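Local atomic coordinates of 3,6-diketocamphane 1,6-monooxygenase (Pseudomonas putida, PDB entry 4UWM), a protein that uses reduced FMN and molecular oxygen for the Baeyer-Villiger oxidation of a diketocamphane to its lactone in the bacterial breakdown of (-)-camphor. Residues N217-S222 against R252-H257; D228-H233 against E336-W341; Y12-R17 against A348-D353. All coordinates share one frame; numbering follows the deposited sequence. Where two conformers were deposited one is given.

All three contacts belong to one TIM-barrel chain of the bacterial luciferase family. Interaction 1 pairs the neighbouring parallel strands 219-223 and 254-261, with its centre about 8 Å from that of the chain. Interaction 2, about 12 Å away between centres, packs helix 227-244, which links those two strands, on the end of helix 324-338; the two contacts touch, for instance through Ser222 and His233, and their segments alternate along the sequence. The centre of interaction 3 is about 25 Å from that of interaction 1 and about 31 Å from that of interaction 2. Enclosing both in sequence, it ties the loops after strands 4-9 and 343-347, which pair to close the barrel.

Interaction 1 of 3, residues N217-S222 against R252-H257; sequences NFKPVS and RHAVSH
The carbonyl oxygen of Asn217 is gripped by both terminal nitrogens of Arg252, at 3.1 Å from NH1 and 3.0 Å from NH2. It lies in the guanidinium plane, while both donors approach from one face of the carbonyl plane. Asn217 ends the preceding helix in a Schellman motif, so the arginine reaches the carbonyl just where the chain turns into the strand; its NH2 also forms a salt bridge with Glu197. Lys219 runs extended until a bend at chi4 (70°) swings NZ onto the Arg252 carbonyl, with NZ to O at 2.7 Å.

Beyond these side-chain bonds the backbones take over. Ala254 N donates to Pro220 O, Ser222 N to Ala254 O at 2.8 Å, and Ser256 N to Ser222 O, the last two with angles of 166° and 168° at the hydrogen. On one face of the sheet Val221 lies beside Ala254. On the other, His253 NE2 and Ser222 OG are hydrogen-bonded at 2.8 Å, OG lying in the imidazole plane, and OG has a second partner in His233 ND1. Val255 CG2 sits 3.9 Å above the centre of the His253 ring, and CG of Pro220 touches the ring at CD2. The strand axes are 4.7 Å apart and nearly parallel, as expected for adjacent strands joined by a beta-alpha-beta crossover, here through helix 227-244 in the TIM barrel.

Interaction 2 of 3, residues D228-H233 against E336-W341; sequences DALKRH and EATGGW
Two neighbouring elements of the outer helical layer meet here, helix 227-244 and the C-terminal end of helix 324-338 with the loop after it, through Leu230 and Lys231 on one side and Thr338 and Trp341 on the other. Leu230 carries the apolar part. Its CG stands anti to the backbone N (chi1 -171°), and the CD2 methyl rests against two partners, 3.9 Å from Thr338 CG2 and 3.8 Å from Trp341 CZ3. The leucine side chain runs at about a right angle to both of them.

In the TIM-barrel plan such helices surround the parallel sheet, and Leu230 and Trp341 both also rest on Val255 of strand 254-261, so the indole touches both the helix and the sheet. Its remaining neighbours include Phe335, edge-to-face, and the ring of His257.

Nearer the surface, the aliphatic stem of Lys231 lies against the helix end: CG is 4.0 Å from Thr338 CG2, and CD approaches Ala337 O at 3.5 Å. The bend at chi3 (-72°) places CE 4.0 Å from the same carbonyl oxygen.

Thr338 divides its two branches between these tasks. CG2 faces the neighbouring helix, whereas OG1 accepts from Gly340 N at 3.2 Å with an angle of 160° at the hydrogen, an ST turn, and also bonds to Leu334 O within its own helix. Gly339 follows with positive phi, a conformation suited to glycine, and leads the chain off toward Trp341.

Interaction 3 of 3, residues Y12-R17 against A348-D353; sequences YMRPGR and AHDYYD
Arg17 and Asp350 meet tip to tip at the centre of a salt-bridge network that joins two loops following neighbouring strands of the TIM barrel. The grip is side-on: Arg17 NE reaches Asp350 OD2 and NH2 reaches OD1, each at 2.9 Å, with the guanidinium and carboxylate planes 41° apart. NE uses the syn lone pair of OD2. The anti lone pair of that oxygen takes Arg14 N at 3.0 Å, so a backbone N-H helps fix the carboxylate.

Asp353 crosses both arginines obliquely. Its OD1 binds Arg17 NH1 and, in the Arg14 conformer given, its OD2 binds Arg14 NH2, both donors coming from above the carboxylate plane. In that conformer Arg14 NH2 is 3.2 Å above one face of the Arg17 guanidinium, toward its rim, and the carboxylates presumably offset the repulsion. On the opposite face Tyr352 CD2 lies toward the rim; the Tyr352 hydroxyl bonds to Asp24.

Tyr12, which packs beside His10 and the FMN, sets its ring nearly parallel (17°) to that of His349, but slid apart. Water 1 links the Tyr12 backbone to the His349 ring, donating to Tyr12 O at 2.6 Å, accepting from Asp350 N and lying in the imidazole plane 2.9 Å from His349 ND1.

Interaction 1 of 3, residues N217-S222 against R252-H257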
ATOM      1  N   ASN A 217      -9.693  21.378 -14.573  1.00 28.50           N
ATOM      2  CA  ASN A 217      -9.741  22.035 -13.280  1.00 31.19           C
ATOM      3  C   ASN A 217      -8.925  21.269 -12.209  1.00 31.33           C
ATOM      4  O   ASN A 217      -9.253  21.298 -11.018  1.00 27.70           O
ATOM      5  CB  ASN A 217     -11.196  22.236 -12.823  1.00 34.94           C
ATOM      6  CG  ASN A 217     -11.333  23.349 -11.811  1.00 35.97           C
ATOM      7  OD1 ASN A 217     -10.552  24.297 -11.806  1.00 37.98           O
ATOM      8  ND2 ASN A 217     -12.332  23.243 -10.949  1.00 43.34           N
ATOM      9  N   PHE A 218      -7.873  20.585 -12.657  1.00 29.09           N
ATOM     10  CA  PHE A 218      -6.933  19.909 -11.742  1.00 29.13           C
ATOM     11  C   PHE A 218      -5.989  20.908 -11.063  1.00 31.53           C
ATOM     12  O   PHE A 218      -5.859  22.054 -11.504  1.00 28.31           O
ATOM     13  CB  PHE A 218      -6.118  18.852 -12.501  1.00 23.45           C
ATOM     14  CG  PHE A 218      -6.932  17.692 -13.011  1.00 26.60           C
ATOM     15  CD1 PHE A 218      -8.168  17.381 -12.448  1.00 27.26           C
ATOM     16  CD2 PHE A 218      -6.437  16.882 -14.033  1.00 27.21           C
ATOM     17  CE1 PHE A 218      -8.910  16.311 -12.913  1.00 30.73           C
ATOM     18  CE2 PHE A 218      -7.179  15.805 -14.504  1.00 31.89           C
ATOM     19  CZ  PHE A 218      -8.407  15.513 -13.936  1.00 26.86           C
ATOM     20  N   LYS A 219      -5.321  20.464 -10.000  1.00 28.02           N
ATOM     21  CA  LYS A 219      -4.306  21.255  -9.317  1.00 25.53           C
ATOM     22  C   LYS A 219      -2.993  21.200 -10.102  1.00 29.44           C
ATOM     23  O   LYS A 219      -2.493  20.112 -10.385  1.00 26.73           O
ATOM     24  CB  LYS A 219      -4.151  20.719  -7.889  1.00 26.40           C
ATOM     25  CG  LYS A 219      -2.997  21.292  -7.077  1.00 34.92           C
ATOM     26  CD  LYS A 219      -2.950  20.646  -5.692  1.00 31.21           C
ATOM     27  CE  LYS A 219      -1.824  21.199  -4.838  1.00 31.84           C
ATOM     28  NZ  LYS A 219      -2.094  22.613  -4.435  1.00 32.76           N
ATOM     29  N   PRO A 220      -2.432  22.375 -10.489  1.00 27.41           N
ATOM     30  CA  PRO A 220      -1.163  22.339 -11.207  1.00 24.77           C
ATOM     31  C   PRO A 220       0.052  22.298 -10.241  1.00 22.91           C
ATOM     32  O   PRO A 220       0.064  22.977  -9.216  1.00 27.12           O
ATOM     33  CB  PRO A 220      -1.197  23.652 -12.011  1.00 26.08           C
ATOM     34  CG  PRO A 220      -1.933  24.597 -11.100  1.00 24.98           C
ATOM     35  CD  PRO A 220      -2.973  23.752 -10.393  1.00 27.11           C
ATOM     36  N   VAL A 221       1.056  21.493 -10.573  1.00 23.22           N
ATOM     37  CA  VAL A 221       2.283  21.395  -9.770  1.00 20.42           C
ATOM     38  C   VAL A 221       3.434  21.631 -10.738  1.00 22.19           C
ATOM     39  O   VAL A 221       3.545  20.955 -11.745  1.00 26.20           O
ATOM     40  CB  VAL A 221       2.436  19.999  -9.069  1.00 22.27           C
ATOM     41  CG1 VAL A 221       3.656  19.982  -8.149  1.00 22.07           C
ATOM     42  CG2 VAL A 221       1.196  19.651  -8.270  1.00 19.99           C
ATOM     43  N   SER A 222       4.288  22.606 -10.436  1.00 25.05           N
ATOM     44  CA  SER A 222       5.424  22.911 -11.291  1.00 25.77           C
ATOM     45  C   SER A 222       6.724  22.709 -10.528  1.00 26.85           C
ATOM     46  O   SER A 222       6.799  22.995  -9.334  1.00 30.23           O
ATOM     47  CB  SER A 222       5.360  24.374 -11.773  1.00 29.50           C
ATOM     48  OG  SER A 222       4.162  24.665 -12.486  1.00 29.58           O
ATOM     49  N   ARG A 252      -3.961  27.415  -5.716  1.00 38.40           N
ATOM     50  CA  ARG A 252      -3.916  25.968  -5.907  1.00 38.61           C
ATOM     51  C   ARG A 252      -2.597  25.541  -6.566  1.00 39.02           C
ATOM     52  O   ARG A 252      -2.219  24.366  -6.511  1.00 37.57           O
ATOM     53  CB  ARG A 252      -5.112  25.497  -6.746  1.00 33.60           C
ATOM     54  CG  ARG A 252      -6.473  25.720  -6.096  1.00 31.74           C
ATOM     55  CD  ARG A 252      -7.607  25.176  -6.964  1.00 33.21           C
ATOM     56  NE  ARG A 252      -7.531  23.718  -7.176  1.00 35.17           N
ATOM     57  CZ  ARG A 252      -7.994  23.079  -8.254  1.00 39.66           C
ATOM     58  NH1 ARG A 252      -8.567  23.751  -9.247  1.00 32.81           N
ATOM     59  NH2 ARG A 252      -7.887  21.751  -8.348  1.00 40.41           N
ATOM     60  N   HIS A 253      -1.901  26.497  -7.185  1.00 32.45           N
ATOM     61  CA  HIS A 253      -0.617  26.233  -7.823  1.00 30.21           C
ATOM     62  C   HIS A 253       0.445  25.897  -6.773  1.00 29.55           C
ATOM     63  O   HIS A 253       0.632  26.644  -5.810  1.00 31.55           O
ATOM     64  CB  HIS A 253      -0.184  27.429  -8.672  1.00 30.49           C
ATOM     65  CG  HIS A 253       0.887  27.113  -9.666  1.00 35.95           C
ATOM     66  ND1 HIS A 253       1.495  28.083 -10.434  1.00 35.46           N
ATOM     67  CD2 HIS A 253       1.466  25.938 -10.021  1.00 35.90           C
ATOM     68  CE1 HIS A 253       2.394  27.519 -11.222  1.00 37.44           C
ATOM     69  NE2 HIS A 253       2.395  26.219 -10.993  1.00 31.54           N
ATOM     70  N   ALA A 254       1.096  24.743  -6.940  1.00 26.25           N
ATOM     71  CA  ALA A 254       2.204  24.340  -6.071  1.00 25.26           C
ATOM     72  C   ALA A 254       3.491  24.346  -6.867  1.00 23.45           C
ATOM     73  O   ALA A 254       3.532  23.875  -8.007  1.00 24.55           O
ATOM     74  CB  ALA A 254       1.944  22.961  -5.456  1.00 29.66           C
ATOM     75  N   VAL A 255       4.535  24.928  -6.287  1.00 26.44           N
ATOM     76  CA  VAL A 255       5.800  25.088  -6.994  1.00 25.67           C
ATOM     77  C   VAL A 255       6.911  24.532  -6.125  1.00 25.11           C
ATOM     78  O   VAL A 255       7.074  24.943  -4.971  1.00 28.14           O
ATOM     79  CB  VAL A 255       6.110  26.568  -7.349  1.00 28.94           C
ATOM     80  CG1 VAL A 255       7.429  26.662  -8.128  1.00 29.06           C
ATOM     81  CG2 VAL A 255       4.987  27.167  -8.179  1.00 31.71           C
ATOM     82  N   SER A 256       7.670  23.596  -6.692  1.00 24.22           N
ATOM     83  CA  SER A 256       8.746  22.913  -5.982  0.50 25.41           C
ATOM     84  C   SER A 256      10.070  23.674  -6.117  1.00 24.99           C
ATOM     85  O   SER A 256      10.467  24.026  -7.232  1.00 30.31           O
ATOM     86  CB  SER A 256       8.880  21.482  -6.517  0.50 24.28           C
ATOM     87  OG  SER A 256      10.052  20.853  -6.038  0.50 29.04           O
ATOM     88  N   HIS A 257      10.731  23.907  -4.993  1.00 27.08           N
ATOM     89  CA  HIS A 257      11.996  24.629  -4.922  1.00 30.35           C
ATOM     90  C   HIS A 257      12.920  23.869  -3.989  1.00 28.71           C
ATOM     91  O   HIS A 257      12.456  23.199  -3.052  1.00 28.51           O
ATOM     92  CB  HIS A 257      11.803  26.023  -4.294  1.00 31.23           C
ATOM     93  CG  HIS A 257      11.125  27.022  -5.177  1.00 34.96           C
ATOM     94  ND1 HIS A 257      11.810  27.787  -6.098  1.00 36.82           N
ATOM     95  CD2 HIS A 257       9.830  27.408  -5.256  1.00 40.21           C
ATOM     96  CE1 HIS A 257      10.961  28.589  -6.717  1.00 44.07           C
ATOM     97  NE2 HIS A 257       9.753  28.382  -6.221  1.00 38.51           N
TER

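Interaction 2 of 3, residues D228-H233 against E336-W341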
ATOM      1  N   ASP A 228      10.736  32.279 -16.832  1.00 41.65           N
ATOM      2  CA  ASP A 228       9.956  32.205 -18.064  1.00 48.72           C
ATOM      3  C   ASP A 228       9.024  30.999 -18.064  1.00 48.45           C
ATOM      4  O   ASP A 228       7.820  31.144 -18.302  1.00 43.21           O
ATOM      5  CB  ASP A 228      10.868  32.191 -19.299  1.00 51.20           C
ATOM      6  CG  ASP A 228      11.609  33.511 -19.499  1.00 57.16           C
ATOM      7  OD1 ASP A 228      11.077  34.577 -19.111  1.00 55.66           O
ATOM      8  OD2 ASP A 228      12.730  33.477 -20.047  1.00 58.58           O
ATOM      9  N   ALA A 229       9.585  29.822 -17.776  1.00 47.40           N
ATOM     10  CA  ALA A 229       8.801  28.583 -17.703  1.00 40.36           C
ATOM     11  C   ALA A 229       7.713  28.692 -16.655  1.00 32.20           C
ATOM     12  O   ALA A 229       6.594  28.242 -16.890  1.00 41.53           O
ATOM     13  CB  ALA A 229       9.693  27.371 -17.438  1.00 32.71           C
ATOM     14  N   LEU A 230       8.020  29.300 -15.510  1.00 30.03           N
ATOM     15  CA  LEU A 230       7.020  29.422 -14.466  1.00 30.96           C
ATOM     16  C   LEU A 230       5.838  30.255 -14.960  1.00 41.74           C
ATOM     17  O   LEU A 230       4.671  29.902 -14.757  1.00 38.51           O
ATOM     18  CB  LEU A 230       7.616  29.985 -13.167  1.00 33.55           C
ATOM     19  CG  LEU A 230       6.679  29.936 -11.949  1.00 43.31           C
ATOM     20  CD1 LEU A 230       6.199  28.514 -11.658  1.00 42.14           C
ATOM     21  CD2 LEU A 230       7.320  30.547 -10.709  1.00 46.89           C
ATOM     22  N   LYS A 231       6.146  31.351 -15.645  1.00 46.03           N
ATOM     23  CA  LYS A 231       5.100  32.194 -16.205  1.00 41.56           C
ATOM     24  C   LYS A 231       4.375  31.489 -17.349  1.00 35.16           C
ATOM     25  O   LYS A 231       3.149  31.516 -17.405  1.00 35.97           O
ATOM     26  CB  LYS A 231       5.668  33.553 -16.628  1.00 41.13           C
ATOM     27  CG  LYS A 231       6.003  34.456 -15.445  1.00 51.38           C
ATOM     28  CD  LYS A 231       6.315  35.883 -15.887  1.00 57.45           C
ATOM     29  CE  LYS A 231       7.656  35.970 -16.595  1.00 62.43           C
ATOM     30  NZ  LYS A 231       7.741  37.193 -17.435  1.00 67.02           N
ATOM     31  N   ARG A 232       5.124  30.836 -18.240  1.00 33.52           N
ATOM     32  CA  ARG A 232       4.506  30.052 -19.324  1.00 33.38           C
ATOM     33  C   ARG A 232       3.548  28.968 -18.797  1.00 38.47           C
ATOM     34  O   ARG A 232       2.477  28.736 -19.365  1.00 42.39           O
ATOM     35  CB  ARG A 232       5.578  29.434 -20.232  1.00 35.82           C
ATOM     36  CG  ARG A 232       5.047  28.814 -21.524  1.00 35.43           C
ATOM     37  CD  ARG A 232       4.321  29.825 -22.402  1.00 37.66           C
ATOM     38  NE  ARG A 232       3.573  29.166 -23.464  1.00 38.96           N
ATOM     39  CZ  ARG A 232       2.459  29.638 -24.009  1.00 41.64           C
ATOM     40  NH1 ARG A 232       1.935  30.791 -23.601  1.00 45.69           N
ATOM     41  NH2 ARG A 232       1.855  28.943 -24.954  1.00 42.23           N
ATOM     42  N   HIS A 233       3.938  28.308 -17.708  1.00 43.63           N
ATOM     43  CA  HIS A 233       3.087  27.302 -17.064  1.00 38.11           C
ATOM     44  C   HIS A 233       1.742  27.895 -16.682  1.00 33.56           C
ATOM     45  O   HIS A 233       0.699  27.327 -17.021  1.00 32.31           O
ATOM     46  CB  HIS A 233       3.785  26.690 -15.835  1.00 37.09           C
ATOM     47  CG  HIS A 233       4.703  25.554 -16.168  1.00 33.69           C
ATOM     48  ND1 HIS A 233       5.097  24.618 -15.237  1.00 30.81           N
ATOM     49  CD2 HIS A 233       5.288  25.194 -17.338  1.00 34.01           C
ATOM     50  CE1 HIS A 233       5.895  23.740 -15.816  1.00 30.29           C
ATOM     51  NE2 HIS A 233       6.024  24.064 -17.091  1.00 31.16           N
ATOM     52  N   GLU A 336       6.739  39.097  -7.212  1.00 55.21           N
ATOM     53  CA  GLU A 336       6.626  40.298  -8.038  0.50 54.34           C
ATOM     54  C   GLU A 336       6.885  39.972  -9.506  1.00 50.74           C
ATOM     55  O   GLU A 336       6.214  40.502 -10.391  1.00 53.64           O
ATOM     56  CB  GLU A 336       7.578  41.394  -7.554  0.50 60.98           C
ATOM     57  CG  GLU A 336       7.046  42.198  -6.378  0.50 69.49           C
ATOM     58  CD  GLU A 336       5.624  42.682  -6.598  0.50 67.75           C
ATOM     59  OE1 GLU A 336       4.732  41.834  -6.806  0.50 71.10           O
ATOM     60  OE2 GLU A 336       5.397  43.907  -6.560  0.50 65.54           O
ATOM     61  N   ALA A 337       7.836  39.076  -9.763  1.00 44.93           N
ATOM     62  CA  ALA A 337       8.202  38.728 -11.133  1.00 44.22           C
ATOM     63  C   ALA A 337       7.219  37.799 -11.867  1.00 52.04           C
ATOM     64  O   ALA A 337       7.139  37.848 -13.096  1.00 54.59           O
ATOM     65  CB  ALA A 337       9.614  38.161 -11.178  1.00 46.77           C
ATOM     66  N   THR A 338       6.474  36.971 -11.127  1.00 49.49           N
ATOM     67  CA  THR A 338       5.630  35.923 -11.746  1.00 44.62           C
ATOM     68  C   THR A 338       4.149  35.973 -11.361  1.00 37.95           C
ATOM     69  O   THR A 338       3.310  35.394 -12.051  1.00 45.87           O
ATOM     70  CB  THR A 338       6.130  34.492 -11.402  1.00 41.68           C
ATOM     71  OG1 THR A 338       5.987  34.261  -9.992  1.00 43.50           O
ATOM     72  CG2 THR A 338       7.585  34.296 -11.809  1.00 47.04           C
ATOM     73  N   GLY A 339       3.837  36.622 -10.244  1.00 41.83           N
ATOM     74  CA  GLY A 339       2.478  36.622  -9.694  1.00 40.84           C
ATOM     75  C   GLY A 339       2.352  35.735  -8.465  1.00 46.16           C
ATOM     76  O   GLY A 339       1.424  35.890  -7.668  1.00 53.01           O
ATOM     77  N   GLY A 340       3.281  34.791  -8.318  1.00 46.60           N
ATOM     78  CA  GLY A 340       3.307  33.900  -7.153  1.00 51.87           C
ATOM     79  C   GLY A 340       2.603  32.557  -7.325  1.00 43.54           C
ATOM     80  O   GLY A 340       2.291  32.135  -8.445  1.00 44.62           O
ATOM     81  N   TRP A 341       2.363  31.891  -6.198  1.00 42.40           N
ATOM     82  CA  TRP A 341       1.789  30.540  -6.158  1.00 37.76           C
ATOM     83  C   TRP A 341       1.223  30.314  -4.774  1.00 34.34           C
ATOM     84  O   TRP A 341       1.508  31.078  -3.852  1.00 36.36           O
ATOM     85  CB  TRP A 341       2.865  29.481  -6.454  1.00 36.52           C
ATOM     86  CG  TRP A 341       4.080  29.589  -5.548  1.00 33.55           C
ATOM     87  CD1 TRP A 341       4.187  29.150  -4.255  1.00 30.86           C
ATOM     88  CD2 TRP A 341       5.334  30.207  -5.864  1.00 35.86           C
ATOM     89  NE1 TRP A 341       5.428  29.450  -3.754  1.00 34.16           N
ATOM     90  CE2 TRP A 341       6.157  30.089  -4.721  1.00 30.30           C
ATOM     91  CE3 TRP A 341       5.845  30.851  -7.002  1.00 35.31           C
ATOM     92  CZ2 TRP A 341       7.459  30.591  -4.680  1.00 35.24           C
ATOM     93  CZ3 TRP A 341       7.147  31.341  -6.961  1.00 32.02           C
ATOM     94  CH2 TRP A 341       7.936  31.210  -5.810  1.00 34.37           C
TER

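Interaction 3 of 3, residues Y12-R17 against A348-D353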
ATOM      1  N   TYR A  12      15.160  11.614  -2.422  1.00 17.47           N
ATOM      2  CA  TYR A  12      16.531  11.529  -2.935  1.00 18.53           C
ATOM      3  C   TYR A  12      17.404  10.899  -1.843  1.00 19.78           C
ATOM      4  O   TYR A  12      18.039  11.609  -1.051  1.00 18.47           O
ATOM      5  CB  TYR A  12      17.080  12.914  -3.331  1.00 20.01           C
ATOM      6  CG  TYR A  12      16.385  13.523  -4.538  1.00 21.87           C
ATOM      7  CD1 TYR A  12      16.546  12.961  -5.808  1.00 21.07           C
ATOM      8  CD2 TYR A  12      15.571  14.650  -4.414  1.00 18.64           C
ATOM      9  CE1 TYR A  12      15.905  13.496  -6.917  1.00 21.89           C
ATOM     10  CE2 TYR A  12      14.927  15.192  -5.530  1.00 21.60           C
ATOM     11  CZ  TYR A  12      15.111  14.610  -6.773  1.00 21.97           C
ATOM     12  OH  TYR A  12      14.500  15.113  -7.902  1.00 25.75           O
ATOM     13  N   MET A  13      17.387   9.577  -1.792  1.00 15.34           N
ATOM     14  CA  MET A  13      18.112   8.821  -0.777  1.00 19.15           C
ATOM     15  C   MET A  13      19.467   8.442  -1.345  1.00 16.98           C
ATOM     16  O   MET A  13      19.543   7.936  -2.468  1.00 16.61           O
ATOM     17  CB  MET A  13      17.372   7.530  -0.386  1.00 14.53           C
ATOM     18  CG  MET A  13      15.982   7.670   0.235  1.00 18.00           C
ATOM     19  SD  MET A  13      15.922   8.710   1.723  1.00 22.60           S
ATOM     20  CE  MET A  13      16.786   7.714   2.913  1.00 16.86           C
ATOM     21  N   ARG A  14      20.541   8.635  -0.563  1.00 20.19           N
ATOM     22  CA  ARG A  14      21.890   8.232  -1.000  0.70 18.79           C
ATOM     23  C   ARG A  14      21.922   6.779  -1.439  1.00 17.30           C
ATOM     24  O   ARG A  14      21.380   5.906  -0.750  1.00 19.18           O
ATOM     25  CB  ARG A  14      22.935   8.422   0.115  0.70 21.25           C
ATOM     26  CG  ARG A  14      23.261   9.854   0.473  0.70 23.29           C
ATOM     27  CD  ARG A  14      24.622   9.937   1.162  0.70 24.74           C
ATOM     28  NE  ARG A  14      24.704   9.096   2.355  0.70 23.25           N
ATOM     29  CZ  ARG A  14      24.264   9.448   3.563  0.70 24.25           C
ATOM     30  NH1 ARG A  14      23.699  10.632   3.748  0.70 26.39           N
ATOM     31  NH2 ARG A  14      24.378   8.607   4.591  0.70 23.62           N
ATOM     32  N   PRO A  15      22.566   6.485  -2.585  1.00 19.84           N
ATOM     33  CA  PRO A  15      22.678   5.087  -2.985  1.00 24.65           C
ATOM     34  C   PRO A  15      23.275   4.230  -1.874  1.00 27.14           C
ATOM     35  O   PRO A  15      24.226   4.651  -1.215  1.00 24.58           O
ATOM     36  CB  PRO A  15      23.608   5.151  -4.205  1.00 24.51           C
ATOM     37  CG  PRO A  15      23.241   6.455  -4.814  1.00 23.74           C
ATOM     38  CD  PRO A  15      23.078   7.380  -3.636  1.00 20.44           C
ATOM     39  N   GLY A  16      22.678   3.065  -1.636  1.00 22.44           N
ATOM     40  CA  GLY A  16      23.055   2.238  -0.491  1.00 24.76           C
ATOM     41  C   GLY A  16      22.094   2.232   0.695  1.00 25.24           C
ATOM     42  O   GLY A  16      22.134   1.308   1.520  1.00 23.68           O
ATOM     43  N   ARG A  17      21.254   3.264   0.815  1.00 22.41           N
ATOM     44  CA  ARG A  17      20.205   3.268   1.830  1.00 20.44           C
ATOM     45  C   ARG A  17      19.293   2.045   1.644  1.00 18.98           C
ATOM     46  O   ARG A  17      18.963   1.673   0.515  1.00 19.47           O
ATOM     47  CB  ARG A  17      19.366   4.552   1.766  1.00 22.93           C
ATOM     48  CG  ARG A  17      20.086   5.833   2.143  1.00 26.53           C
ATOM     49  CD  ARG A  17      20.486   5.851   3.597  1.00 23.98           C
ATOM     50  NE  ARG A  17      20.588   7.212   4.085  1.00 26.45           N
ATOM     51  CZ  ARG A  17      21.163   7.546   5.228  1.00 20.28           C
ATOM     52  NH1 ARG A  17      21.697   6.611   5.986  1.00 22.27           N
ATOM     53  NH2 ARG A  17      21.184   8.804   5.617  1.00 22.39           N
ATOM     54  N   ALA A 348      12.601  17.436  -0.170  1.00 25.87           N
ATOM     55  CA  ALA A 348      13.222  16.766   0.967  1.00 23.94           C
ATOM     56  C   ALA A 348      14.504  16.074   0.531  1.00 29.55           C
ATOM     57  O   ALA A 348      14.550  15.425  -0.525  1.00 30.49           O
ATOM     58  CB  ALA A 348      12.259  15.774   1.619  1.00 21.89           C
ATOM     59  N   HIS A 349      15.564  16.235   1.324  1.00 24.04           N
ATOM     60  CA  HIS A 349      16.820  15.555   1.023  1.00 21.30           C
ATOM     61  C   HIS A 349      17.238  14.562   2.107  1.00 18.43           C
ATOM     62  O   HIS A 349      16.616  14.492   3.151  1.00 20.69           O
ATOM     63  CB  HIS A 349      17.913  16.579   0.706  1.00 19.96           C
ATOM     64  CG  HIS A 349      17.871  17.028  -0.712  1.00 15.98           C
ATOM     65  ND1 HIS A 349      18.504  16.341  -1.724  1.00 17.52           N
ATOM     66  CD2 HIS A 349      17.185  18.029  -1.305  1.00 16.11           C
ATOM     67  CE1 HIS A 349      18.260  16.939  -2.876  1.00 14.95           C
ATOM     68  NE2 HIS A 349      17.473  17.974  -2.647  1.00 16.30           N
ATOM     69  N   ASP A 350      18.279  13.782   1.848  1.00 18.13           N
ATOM     70  CA  ASP A 350      18.636  12.695   2.748  1.00 17.05           C
ATOM     71  C   ASP A 350      19.387  13.208   3.990  1.00 23.93           C
ATOM     72  O   ASP A 350      20.622  13.173   4.033  1.00 23.00           O
ATOM     73  CB  ASP A 350      19.460  11.631   2.017  1.00 18.95           C
ATOM     74  CG  ASP A 350      19.674  10.379   2.848  1.00 15.73           C
ATOM     75  OD1 ASP A 350      19.407  10.394   4.054  1.00 19.01           O
ATOM     76  OD2 ASP A 350      20.113   9.380   2.281  1.00 19.02           O
ATOM     77  N   TYR A 351      18.608  13.650   4.975  1.00 22.02           N
ATOM     78  CA  TYR A 351      19.082  14.093   6.285  1.00 27.15           C
ATOM     79  C   TYR A 351      18.795  13.085   7.388  1.00 25.50           C
ATOM     80  O   TYR A 351      18.809  13.412   8.590  1.00 24.40           O
ATOM     81  CB  TYR A 351      18.415  15.413   6.642  1.00 24.41           C
ATOM     82  CG  TYR A 351      19.170  16.620   6.166  1.00 28.95           C
ATOM     83  CD1 TYR A 351      20.229  17.150   6.919  1.00 33.26           C
ATOM     84  CD2 TYR A 351      18.820  17.254   4.979  1.00 30.10           C
ATOM     85  CE1 TYR A 351      20.920  18.278   6.487  1.00 29.99           C
ATOM     86  CE2 TYR A 351      19.502  18.379   4.541  1.00 33.40           C
ATOM     87  CZ  TYR A 351      20.542  18.889   5.303  1.00 34.47           C
ATOM     88  OH  TYR A 351      21.206  19.996   4.850  1.00 33.65           O
ATOM     89  N   TYR A 352      18.554  11.847   6.976  1.00 21.08           N
ATOM     90  CA  TYR A 352      18.170  10.798   7.898  1.00 20.63           C
ATOM     91  C   TYR A 352      19.204  10.593   9.023  1.00 22.98           C
ATOM     92  O   TYR A 352      18.807  10.340  10.161  1.00 22.07           O
ATOM     93  CB  TYR A 352      18.007   9.490   7.143  1.00 18.19           C
ATOM     94  CG  TYR A 352      17.548   8.312   7.971  1.00 17.64           C
ATOM     95  CD1 TYR A 352      16.401   8.378   8.765  1.00 20.10           C
ATOM     96  CD2 TYR A 352      18.249   7.113   7.930  1.00 16.58           C
ATOM     97  CE1 TYR A 352      15.963   7.280   9.489  1.00 19.82           C
ATOM     98  CE2 TYR A 352      17.823   6.017   8.659  1.00 20.80           C
ATOM     99  CZ  TYR A 352      16.672   6.099   9.416  1.00 22.15           C
ATOM    100  OH  TYR A 352      16.251   4.991  10.118  1.00 21.19           O
ATOM    101  N   ASP A 353      20.498  10.702   8.700  1.00 25.82           N
ATOM    102  CA  ASP A 353      21.574  10.508   9.729  1.00 26.00           C
ATOM    103  C   ASP A 353      21.645  11.595  10.785  1.00 23.87           C
ATOM    104  O   ASP A 353      22.036  11.329  11.926  1.00 30.52           O
ATOM    105  CB  ASP A 353      22.953  10.354   9.095  1.00 21.81           C
ATOM    106  CG  ASP A 353      23.125   9.038   8.372  1.00 27.85           C
ATOM    107  OD1 ASP A 353      22.392   8.081   8.682  1.00 30.86           O
ATOM    108  OD2 ASP A 353      24.018   8.944   7.505  1.00 29.69           O
TER
HETATM  109  O   HOH W   1      19.500  13.753  -0.791  1.00 16.86           O
HETATM  110  O   HOH W   2      15.379  12.344   0.333  1.00 36.18           O
HETATM  111  O   HOH W   3      22.776  12.721   2.389  0.70 22.02           O
HETATM  112  O   HOH W   4      21.817  11.714   6.251  1.00 23.84           O